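Local atomic coordinates of adenosine monophosphate-protein transferase FICD homolog (Caenorhabditis elegans, PDB entry 5JJ6), a protein that is a largely helical member of the Fic/DOC family, with a Fic domain that follows tetratricopeptide-type helical repeats and a long connecting helix. Residues 112-116 against 334-338; 132-136 against 343-348; 222-226 against 242-246; 264-268 against 329-334. All coordinates share one frame. Residues are numbered along the deposited sequence.

Contact 1: residues 112-116 against 334-338; sequences SVHDL and AKHSE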
loop_
_atom_site.group_PDB
_atom_site.type_symbol
_atom_site.label_atom_id
_atom_site.label_comp_id
_atom_site.label_asym_id
_atom_site.label_seq_id
_atom_site.Cartn_x
_atom_site.Cartn_y
_atom_site.Cartn_z
ATOM N N SER B 112 -22.618 24.680 25.624
ATOM C CA SER B 112 -23.754 23.826 25.296
ATOM C C SER B 112 -23.274 22.468 24.760
ATOM O O SER B 112 -23.749 21.406 25.192
ATOM C CB SER B 112 -24.664 24.524 24.288
ATOM O OG SER B 112 -25.476 23.586 23.612
ATOM N N VAL B 113 -22.331 22.508 23.822
ATOM C CA VAL B 113 -21.744 21.283 23.290
ATOM C C VAL B 113 -21.096 20.464 24.404
ATOM O O VAL B 113 -21.243 19.244 24.462
ATOM C CB VAL B 113 -20.681 21.587 22.215
ATOM C CG1 VAL B 113 -19.887 20.336 21.855
ATOM C CG2 VAL B 113 -21.338 22.169 20.982
ATOM N N HIS B 114 -20.388 21.131 25.302
ATOM C CA HIS B 114 -19.781 20.425 26.420
ATOM C C HIS B 114 -20.811 19.768 27.354
ATOM O O HIS B 114 -20.608 18.629 27.787
ATOM C CB HIS B 114 -18.860 21.359 27.186
ATOM C CG HIS B 114 -17.469 21.386 26.633
ATOM N ND1 HIS B 114 -16.411 20.752 27.245
ATOM C CD2 HIS B 114 -16.972 21.950 25.504
ATOM C CE1 HIS B 114 -15.316 20.933 26.523
ATOM N NE2 HIS B 114 -15.629 21.655 25.462
ATOM N N ASP B 115 -21.926 20.436 27.648
ATOM C CA ASP B 115 -22.867 19.821 28.584
ATOM C C ASP B 115 -23.572 18.646 27.899
ATOM O O ASP B 115 -23.898 17.623 28.533
ATOM C CB ASP B 115 -23.924 20.821 29.090
ATOM C CG ASP B 115 -23.329 22.150 29.551
ATOM O OD1 ASP B 115 -22.264 22.148 30.221
ATOM O OD2 ASP B 115 -23.956 23.206 29.275
ATOM N N LEU B 116 -23.726 18.747 26.584
ATOM C CA LEU B 116 -24.321 17.645 25.846
ATOM C C LEU B 116 -23.350 16.453 25.767
ATOM O O LEU B 116 -23.774 15.289 25.762
ATOM C CB LEU B 116 -24.733 18.125 24.462
ATOM C CG LEU B 116 -25.427 17.131 23.555
ATOM C CD1 LEU B 116 -26.712 16.676 24.231
ATOM C CD2 LEU B 116 -25.730 17.795 22.226
ATOM N N ALA B 334 -17.635 22.220 16.146
ATOM C CA ALA B 334 -18.550 22.204 17.285
ATOM C C ALA B 334 -19.942 21.748 16.853
ATOM O O ALA B 334 -20.543 20.868 17.470
ATOM C CB ALA B 334 -18.628 23.559 17.925
ATOM N N LYS B 335 -20.456 22.353 15.794
ATOM C CA LYS B 335 -21.766 21.980 15.268
ATOM C C LYS B 335 -21.860 20.488 15.012
ATOM O O LYS B 335 -22.866 19.844 15.362
ATOM C CB LYS B 335 -22.077 22.733 13.973
ATOM C CG LYS B 335 -23.303 22.231 13.257
ATOM C CD LYS B 335 -23.609 23.020 11.996
ATOM C CE LYS B 335 -24.916 22.547 11.407
ATOM N NZ LYS B 335 -25.518 23.508 10.462
ATOM N N HIS B 336 -20.807 19.925 14.425
ATOM C CA HIS B 336 -20.916 18.534 13.986
ATOM C C HIS B 336 -20.583 17.499 15.054
ATOM O O HIS B 336 -21.100 16.382 14.999
ATOM C CB HIS B 336 -20.051 18.302 12.759
ATOM C CG HIS B 336 -20.634 18.896 11.524
ATOM N ND1 HIS B 336 -21.960 18.738 11.189
ATOM C CD2 HIS B 336 -20.091 19.673 10.561
ATOM C CE1 HIS B 336 -22.205 19.375 10.060
ATOM N NE2 HIS B 336 -21.089 19.955 9.659
ATOM N N SER B 337 -19.760 17.841 16.035
ATOM C CA SER B 337 -19.635 16.936 17.164
ATOM C C SER B 337 -20.945 16.980 17.956
ATOM O O SER B 337 -21.365 15.971 18.538
ATOM C CB SER B 337 -18.435 17.272 18.040
ATOM O OG SER B 337 -18.382 18.647 18.317
ATOM N N GLU B 338 -21.607 18.137 17.969
ATOM C CA GLU B 338 -22.919 18.189 18.600
ATOM C C GLU B 338 -23.886 17.268 17.827
ATOM O O GLU B 338 -24.657 16.541 18.437
ATOM C CB GLU B 338 -23.452 19.630 18.691
ATOM C CG GLU B 338 -24.949 19.726 19.032
ATOM C CD GLU B 338 -25.338 20.983 19.826
ATOM O OE1 GLU B 338 -26.553 21.199 20.037
ATOM O OE2 GLU B 338 -24.445 21.758 20.236
#
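This is a side-by-side packing of two helices. It lies where the long helix 89-120, which leads out of the helical repeats, runs beside helix 327-346, near the C-terminal end of the model. The two segments are nearly parallel. Their N-to-C directions differ by 23°, and their axes come within 9.9 Å. V113 and E338 have the closest pair of CA atoms, 5.7 Å apart. V113 is buried and points toward the facing helix. Its CG2 lies 3.8 Å from the backbone O of A334 and 4.3 Å from the CB of A334. Its CG1 lies 4.2 Å from the OG of S337. That hydroxyl is turned back on its own helix, where it bonds to the backbone O of V333. F301 and I264 also touch V113, so the valine is covered by more than one part of the fold. One turn further on, L116 CD2 rests on E338 CG at 3.8 Å. E338 leaves its helix sideways, but its end bends over V113, so that OE2 is 3.2 Å from V113 CG2. S112 OG is 4.0 Å from E338 OE2, too far for a bond. E338 thus lays its stem against L116 and its carboxylate against a valine methyl, and OE2 finds no hydrogen-bond partner in segment 112-116. With no polar pair between the segments, the contact rests on van der Waals fit.

Contact 2: residues 132-136 against 343-348; sequences MMRET and RYIGAM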
loop_
_atom_site.group_PDB
_atom_site.type_symbol
_atom_site.label_atom_id
_atom_site.label_comp_id
_atom_site.label_asym_id
_atom_site.label_seq_id
_atom_site.Cartn_x
_atom_site.Cartn_y
_atom_site.Cartn_z
ATOM N N MET B 132 -24.537 0.744 17.118
ATOM C CA MET B 132 -24.272 2.081 16.613
ATOM C C MET B 132 -22.758 2.303 16.541
ATOM O O MET B 132 -22.262 2.781 15.530
ATOM C CB MET B 132 -24.968 3.132 17.473
ATOM C CG MET B 132 -25.233 4.428 16.720
ATOM S SD MET B 132 -26.774 5.211 17.239
ATOM C CE MET B 132 -27.404 5.813 15.670
ATOM N N MET B 133 -22.044 2.006 17.627
ATOM C CA MET B 133 -20.587 2.167 17.692
ATOM C C MET B 133 -19.892 1.494 16.498
ATOM O O MET B 133 -18.971 2.061 15.907
ATOM C CB MET B 133 -20.030 1.583 18.987
ATOM C CG MET B 133 -20.448 2.301 20.253
ATOM S SD MET B 133 -19.274 2.028 21.598
ATOM C CE MET B 133 -18.949 0.264 21.445
ATOM N N ARG B 134 -20.315 0.276 16.167
ATOM C CA ARG B 134 -19.687 -0.507 15.101
ATOM C C ARG B 134 -20.030 0.134 13.762
ATOM O O ARG B 134 -19.166 0.261 12.886
ATOM C CB ARG B 134 -20.122 -1.976 15.143
ATOM C CG ARG B 134 -19.415 -2.778 16.235
ATOM C CD ARG B 134 -17.965 -2.283 16.460
ATOM N NE ARG B 134 -17.473 -2.568 17.812
ATOM C CZ ARG B 134 -16.205 -2.433 18.186
ATOM N NH1 ARG B 134 -15.828 -2.711 19.437
ATOM N NH2 ARG B 134 -15.308 -2.033 17.294
ATOM N N GLU B 135 -21.302 0.496 13.597
ATOM C CA GLU B 135 -21.779 1.117 12.359
ATOM C C GLU B 135 -21.050 2.455 12.111
ATOM O O GLU B 135 -20.831 2.881 10.960
ATOM C CB GLU B 135 -23.295 1.327 12.414
ATOM N N THR B 136 -20.649 3.095 13.206
ATOM C CA THR B 136 -19.989 4.391 13.164
ATOM C C THR B 136 -18.626 4.295 12.475
ATOM O O THR B 136 -18.165 5.271 11.890
ATOM C CB THR B 136 -19.831 4.969 14.608
ATOM O OG1 THR B 136 -21.028 5.662 14.984
ATOM C CG2 THR B 136 -18.640 5.922 14.733
ATOM N N ARG B 343 -26.681 12.148 17.399
ATOM C CA ARG B 343 -26.939 10.870 16.734
ATOM C C ARG B 343 -27.050 9.760 17.767
ATOM O O ARG B 343 -28.002 8.978 17.744
ATOM C CB ARG B 343 -25.828 10.526 15.740
ATOM C CG ARG B 343 -26.205 9.466 14.744
ATOM C CD ARG B 343 -25.133 9.292 13.680
ATOM N NE ARG B 343 -24.885 7.870 13.430
ATOM C CZ ARG B 343 -24.006 7.136 14.107
ATOM N NH1 ARG B 343 -23.848 5.851 13.820
ATOM N NH2 ARG B 343 -23.281 7.691 15.075
ATOM N N TYR B 344 -26.081 9.691 18.677
ATOM C CA TYR B 344 -26.154 8.657 19.714
ATOM C C TYR B 344 -27.292 8.856 20.721
ATOM O O TYR B 344 -28.013 7.916 21.040
ATOM C CB TYR B 344 -24.828 8.563 20.468
ATOM C CG TYR B 344 -23.690 8.068 19.615
ATOM C CD1 TYR B 344 -23.485 6.708 19.443
ATOM C CD2 TYR B 344 -22.825 8.948 18.979
ATOM C CE1 TYR B 344 -22.451 6.232 18.668
ATOM C CE2 TYR B 344 -21.786 8.478 18.194
ATOM C CZ TYR B 344 -21.605 7.117 18.047
ATOM O OH TYR B 344 -20.582 6.623 17.280
ATOM N N ILE B 345 -27.473 10.089 21.181
ATOM C CA ILE B 345 -28.496 10.428 22.166
ATOM C C ILE B 345 -29.907 10.119 21.666
ATOM O O ILE B 345 -30.670 9.421 22.332
ATOM C CB ILE B 345 -28.421 11.940 22.541
ATOM C CG1 ILE B 345 -27.165 12.257 23.365
ATOM C CG2 ILE B 345 -29.705 12.408 23.221
ATOM C CD1 ILE B 345 -26.879 11.269 24.459
ATOM N N GLY B 346 -30.239 10.638 20.489
ATOM C CA GLY B 346 -31.533 10.428 19.859
ATOM C C GLY B 346 -31.927 8.987 19.561
ATOM O O GLY B 346 -33.115 8.672 19.456
ATOM N N ALA B 347 -30.938 8.116 19.382
ATOM C CA ALA B 347 -31.203 6.702 19.118
ATOM C C ALA B 347 -31.553 5.891 20.375
ATOM O O ALA B 347 -31.534 4.661 20.347
ATOM C CB ALA B 347 -30.012 6.081 18.424
ATOM N N MET B 348 -31.863 6.575 21.473
ATOM C CA MET B 348 -32.264 5.899 22.707
ATOM C C MET B 348 -33.623 6.410 23.181
ATOM O O MET B 348 -34.362 5.697 23.860
ATOM C CB MET B 348 -31.214 6.095 23.810
ATOM C CG MET B 348 -29.767 5.969 23.338
ATOM S SD MET B 348 -29.328 4.307 22.797
ATOM C CE MET B 348 -28.271 4.626 21.379
#
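M132 is the apolar centre of this contact, which joins helix 127-148 to the C-terminal end of helix 327-346 through a Met-aromatic contact. Its SD lies 5.0 Å from the centroid of the Y344 ring, 42° off the ring normal, so the approach is oblique. M132 CG also meets Y344 CE1 at 3.8 Å. The same sulfur, M132 SD, packs on A347 CB at 3.6 Å, close to the last modelled residue. The ring of Y344 meets that of F120 as well. R343 forms the next layer. Its guanidinium lays one face on M132, with NH1 3.5 Å from CG. The edge of the guanidinium turns to T136. R343 NH2 and NH1 give weak hydrogen bonds to T136 OG1, at 3.0 and 3.1 Å. The methionine thus screens one side of the arginine while the threonine meets its rim. At the polar edge T136 OG1 and Y344 OH share a short hydrogen bond of 2.5 Å, in which either could be the donor.

Contact 3: residues 222-226 against 242-246; sequences GRIRT and VMEQL
I224 overlaps three side chains of helix 239-254. Its segment, 222-226, is loop. G222 starts it with a positive phi (66/20). R223 is beta (-125/129). I224 (-75/139) and R225 (-64/144) are polyproline-II-like. Segment 242-246 is regular helix. The CA atoms of I224 and V242 are 7.3 Å apart. I224 points toward the helix, with chi1 m and chi2 at -143°, between wells. Its CG2 meets V242 CG1 at 3.6 Å. Its CD1 reaches M243 CE at 3.6 Å and L246 CD1 at 3.8 Å. M243 (t, p, p) curls its end back to make this touch, and V242 is t. R225 has chi1 p, then t and t. One face of its guanidinium covers V242, with NH1 4.1 Å from CG2. R225 NE bonds to the backbone O of H278, NH1 bonds weakly to the O of V277, and the R225 backbone pairs with P279. The loop is thus tied to helix 239-254 and to the start of the Fic motif (HPF...), which includes H278 and P279, an arrangement consistent with the Fic fold.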
loop_
_atom_site.group_PDB
_atom_site.type_symbol
_atom_site.label_atom_id
_atom_site.label_comp_id
_atom_site.label_asym_id
_atom_site.label_seq_id
_atom_site.Cartn_x
_atom_site.Cartn_y
_atom_site.Cartn_z
ATOM N N GLY B 222 3.294 6.806 5.879
ATOM C CA GLY B 222 4.070 7.032 7.086
ATOM C C GLY B 222 5.400 7.684 6.765
ATOM O O GLY B 222 6.339 7.674 7.574
ATOM N N ARG B 223 5.465 8.299 5.591
ATOM C CA ARG B 223 6.710 8.863 5.130
ATOM C C ARG B 223 6.547 10.330 4.790
ATOM O O ARG B 223 5.651 10.741 4.045
ATOM C CB ARG B 223 7.225 8.090 3.914
ATOM C CG ARG B 223 8.165 8.885 3.018
ATOM C CD ARG B 223 8.692 8.044 1.857
ATOM N NE ARG B 223 9.596 8.814 1.004
ATOM C CZ ARG B 223 10.916 8.875 1.170
ATOM N NH1 ARG B 223 11.501 8.204 2.157
ATOM N NH2 ARG B 223 11.654 9.610 0.347
ATOM N N ILE B 224 7.457 11.103 5.361
ATOM C CA ILE B 224 7.511 12.536 5.218
ATOM C C ILE B 224 8.041 12.909 3.853
ATOM O O ILE B 224 8.970 12.278 3.347
ATOM C CB ILE B 224 8.379 13.137 6.337
ATOM C CG1 ILE B 224 7.630 13.005 7.665
ATOM C CG2 ILE B 224 8.785 14.576 6.029
ATOM C CD1 ILE B 224 7.808 14.167 8.583
ATOM N N ARG B 225 7.437 13.922 3.251
ATOM C CA ARG B 225 7.860 14.392 1.943
ATOM C C ARG B 225 9.285 14.935 2.030
ATOM O O ARG B 225 9.675 15.537 3.043
ATOM C CB ARG B 225 6.887 15.457 1.434
ATOM C CG ARG B 225 6.890 16.730 2.256
ATOM C CD ARG B 225 5.890 17.720 1.717
ATOM N NE ARG B 225 5.706 18.855 2.616
ATOM C CZ ARG B 225 6.476 19.939 2.623
ATOM N NH1 ARG B 225 6.233 20.911 3.486
ATOM N NH2 ARG B 225 7.480 20.060 1.763
ATOM N N THR B 226 10.068 14.716 0.976
ATOM C CA THR B 226 11.468 15.146 0.984
ATOM C C THR B 226 11.753 16.272 -0.004
ATOM O O THR B 226 12.360 17.279 0.363
ATOM C CB THR B 226 12.417 13.970 0.672
ATOM N N VAL B 242 10.914 19.403 7.925
ATOM C CA VAL B 242 9.511 19.031 8.008
ATOM C C VAL B 242 9.298 18.210 9.276
ATOM O O VAL B 242 8.300 18.385 9.998
ATOM C CB VAL B 242 9.063 18.252 6.752
ATOM C CG1 VAL B 242 7.613 17.825 6.870
ATOM C CG2 VAL B 242 9.250 19.111 5.509
ATOM N N MET B 243 10.255 17.333 9.563
ATOM C CA MET B 243 10.198 16.554 10.785
ATOM C C MET B 243 10.170 17.492 12.001
ATOM O O MET B 243 9.390 17.292 12.940
ATOM C CB MET B 243 11.382 15.592 10.865
ATOM C CG MET B 243 11.222 14.508 11.909
ATOM S SD MET B 243 9.827 13.426 11.561
ATOM C CE MET B 243 10.485 12.458 10.203
ATOM N N GLU B 244 11.011 18.525 11.979
ATOM C CA GLU B 244 11.062 19.463 13.097
ATOM C C GLU B 244 9.736 20.237 13.249
ATOM O O GLU B 244 9.286 20.458 14.374
ATOM C CB GLU B 244 12.268 20.399 12.974
ATOM C CG GLU B 244 12.020 21.765 12.384
ATOM C CD GLU B 244 13.240 22.666 12.502
ATOM O OE1 GLU B 244 14.327 22.159 12.872
ATOM O OE2 GLU B 244 13.110 23.881 12.236
ATOM N N GLN B 245 9.103 20.641 12.141
ATOM C CA GLN B 245 7.804 21.311 12.258
ATOM C C GLN B 245 6.769 20.385 12.891
ATOM O O GLN B 245 5.944 20.821 13.710
ATOM C CB GLN B 245 7.270 21.789 10.908
ATOM C CG GLN B 245 8.204 22.591 10.043
ATOM C CD GLN B 245 7.451 23.297 8.911
ATOM O OE1 GLN B 245 7.432 22.831 7.770
ATOM N NE2 GLN B 245 6.801 24.417 9.238
ATOM N N LEU B 246 6.821 19.105 12.523
ATOM C CA LEU B 246 5.949 18.117 13.155
ATOM C C LEU B 246 6.185 18.032 14.655
ATOM O O LEU B 246 5.235 17.915 15.450
ATOM C CB LEU B 246 6.147 16.744 12.540
ATOM C CG LEU B 246 5.260 16.454 11.347
ATOM C CD1 LEU B 246 5.156 14.955 11.201
ATOM C CD2 LEU B 246 3.890 17.081 11.559
#

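Contact 4: residues 264-268 against 329-334; sequences IERAA and FVRYVA
Two helices of the Fic-domain core cross here in a buried, apolar packing. Both segments, 264-268 on helix 263-277 and 329-334 on helix 327-346, are regular helix. Their axes approach to 9.2 Å, and the N-to-C directions make an angle of 115°, a steep crossing. Two CA pairs set the register: I264 with A334 at 6.5 Å, and A268 with V330 at 5.7 Å. The aliphatic contacts are the main part. I264 (m, t) points toward the other helix and sends CG2 to V333 CG2 at 3.4 Å and to V330 CG1 at 4.3 Å. Its CD1 lies 4.0 Å from A334 CB. V333 holds an off-rotamer chi1 of -16°, and V330 is t. The small A268 lets the helices come close at the other end, where its CB meets V330 CG2 at 3.7 Å. E265 adds the stem of its side chain, with CG 3.9 Å from V330 CG2. Polar ties run outward instead. R331 turns away and forms a salt bridge with D106 of helix 89-120, and Y332 OH bonds to T310. One aromatic contact completes the packing. F329 has chi1 t, meets the ring of H271 and is touched by L318. Its CD2 lies 3.5 Å from A268 CB, which approaches the ring obliquely.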
loop_
_atom_site.group_PDB
_atom_site.type_symbol
_atom_site.label_atom_id
_atom_site.label_comp_id
_atom_site.label_asym_id
_atom_site.label_seq_id
_atom_site.Cartn_x
_atom_site.Cartn_y
_atom_site.Cartn_z
ATOM N N ILE B 264 -12.453 21.343 21.756
ATOM C CA ILE B 264 -12.897 21.622 20.395
ATOM C C ILE B 264 -11.968 22.595 19.677
ATOM O O ILE B 264 -11.593 22.392 18.522
ATOM C CB ILE B 264 -14.303 22.197 20.381
ATOM C CG1 ILE B 264 -15.298 21.175 20.912
ATOM C CG2 ILE B 264 -14.702 22.576 18.988
ATOM C CD1 ILE B 264 -16.726 21.671 20.877
ATOM N N GLU B 265 -11.595 23.661 20.362
ATOM C CA GLU B 265 -10.670 24.617 19.772
ATOM C C GLU B 265 -9.272 24.015 19.592
ATOM O O GLU B 265 -8.612 24.235 18.573
ATOM C CB GLU B 265 -10.622 25.876 20.621
ATOM C CG GLU B 265 -10.179 27.072 19.835
ATOM C CD GLU B 265 -10.449 28.364 20.564
ATOM O OE1 GLU B 265 -11.238 28.338 21.539
ATOM O OE2 GLU B 265 -9.882 29.400 20.149
ATOM N N ARG B 266 -8.834 23.253 20.587
ATOM C CA ARG B 266 -7.580 22.517 20.514
ATOM C C ARG B 266 -7.561 21.645 19.234
ATOM O O ARG B 266 -6.571 21.607 18.489
ATOM C CB ARG B 266 -7.403 21.675 21.781
ATOM C CG ARG B 266 -6.085 20.945 21.864
ATOM C CD ARG B 266 -5.772 20.519 23.297
ATOM N NE ARG B 266 -6.819 19.682 23.880
ATOM C CZ ARG B 266 -7.420 19.925 25.042
ATOM N NH1 ARG B 266 -7.089 20.992 25.758
ATOM N NH2 ARG B 266 -8.363 19.107 25.490
ATOM N N ALA B 267 -8.666 20.935 19.005
ATOM C CA ALA B 267 -8.838 20.074 17.840
ATOM C C ALA B 267 -8.795 20.848 16.513
ATOM O O ALA B 267 -8.092 20.466 15.570
ATOM C CB ALA B 267 -10.140 19.310 17.963
ATOM N N ALA B 268 -9.565 21.927 16.435
ATOM C CA ALA B 268 -9.566 22.748 15.237
ATOM C C ALA B 268 -8.163 23.283 14.926
ATOM O O ALA B 268 -7.699 23.259 13.777
ATOM C CB ALA B 268 -10.548 23.893 15.394
ATOM N N PHE B 329 -14.321 27.777 11.578
ATOM C CA PHE B 329 -13.979 26.361 11.606
ATOM C C PHE B 329 -14.315 25.767 12.970
ATOM O O PHE B 329 -14.935 24.708 13.046
ATOM C CB PHE B 329 -12.504 26.156 11.279
ATOM C CG PHE B 329 -12.091 24.716 11.213
ATOM C CD1 PHE B 329 -12.761 23.823 10.395
ATOM C CD2 PHE B 329 -11.026 24.257 11.970
ATOM C CE1 PHE B 329 -12.379 22.479 10.330
ATOM C CE2 PHE B 329 -10.634 22.924 11.912
ATOM C CZ PHE B 329 -11.311 22.029 11.087
ATOM N N VAL B 330 -13.938 26.461 14.041
ATOM C CA VAL B 330 -14.276 25.999 15.383
ATOM C C VAL B 330 -15.779 25.805 15.533
ATOM O O VAL B 330 -16.230 24.813 16.099
ATOM C CB VAL B 330 -13.782 26.976 16.471
ATOM C CG1 VAL B 330 -14.460 26.683 17.801
ATOM C CG2 VAL B 330 -12.277 26.880 16.611
ATOM N N ARG B 331 -16.541 26.753 15.013
ATOM C CA ARG B 331 -17.988 26.686 15.060
ATOM C C ARG B 331 -18.483 25.485 14.284
ATOM O O ARG B 331 -19.452 24.832 14.680
ATOM C CB ARG B 331 -18.613 27.976 14.509
ATOM C CG ARG B 331 -18.393 29.210 15.402
ATOM C CD ARG B 331 -19.187 30.406 14.912
ATOM N NE ARG B 331 -18.384 31.371 14.181
ATOM C CZ ARG B 331 -18.036 32.555 14.663
ATOM N NH1 ARG B 331 -18.442 32.915 15.865
ATOM N NH2 ARG B 331 -17.299 33.393 13.949
ATOM N N TYR B 332 -17.797 25.187 13.187
ATOM C CA TYR B 332 -18.136 24.047 12.327
ATOM C C TYR B 332 -17.945 22.714 13.041
ATOM O O TYR B 332 -18.897 21.910 13.152
ATOM C CB TYR B 332 -17.302 24.104 11.042
ATOM C CG TYR B 332 -17.481 22.935 10.102
ATOM C CD1 TYR B 332 -18.591 22.837 9.282
ATOM C CD2 TYR B 332 -16.511 21.949 10.006
ATOM C CE1 TYR B 332 -18.752 21.773 8.420
ATOM C CE2 TYR B 332 -16.657 20.889 9.149
ATOM C CZ TYR B 332 -17.781 20.796 8.358
ATOM O OH TYR B 332 -17.923 19.723 7.492
ATOM N N VAL B 333 -16.735 22.471 13.541
ATOM C CA VAL B 333 -16.491 21.199 14.214
ATOM C C VAL B 333 -17.363 21.094 15.480
ATOM O O VAL B 333 -17.805 19.990 15.831
ATOM C CB VAL B 333 -14.983 20.945 14.535
ATOM C CG1 VAL B 333 -14.087 21.876 13.756
ATOM C CG2 VAL B 333 -14.704 21.000 15.995
ATOM N N ALA B 334 -17.635 22.220 16.146
ATOM C CA ALA B 334 -18.550 22.204 17.285
ATOM C C ALA B 334 -19.942 21.748 16.853
ATOM O O ALA B 334 -20.543 20.868 17.470
ATOM C CB ALA B 334 -18.628 23.559 17.925
#

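From the N terminus, helix 89-120 opens contact 1 and helix 127-148 then opens contact 2. Both are closed by helix 327-346, at the end of the model. Contact 3 closes first, a short loop joining segment 222-226 to the next helix. Contact 4 follows in series, between helix 263-277 and helix 327-346. Both are nested inside the loops of contacts 1 and 2. Contact 1 closes next and contact 2 last, so these two cross. Contacts 1 and 4 share A334 and touch through V113 and I264. Helix 327-346 thus joins the connecting helix, the core and helix 127-148. Contact 3 lies apart, its centre about 33 Å from that of contact 1.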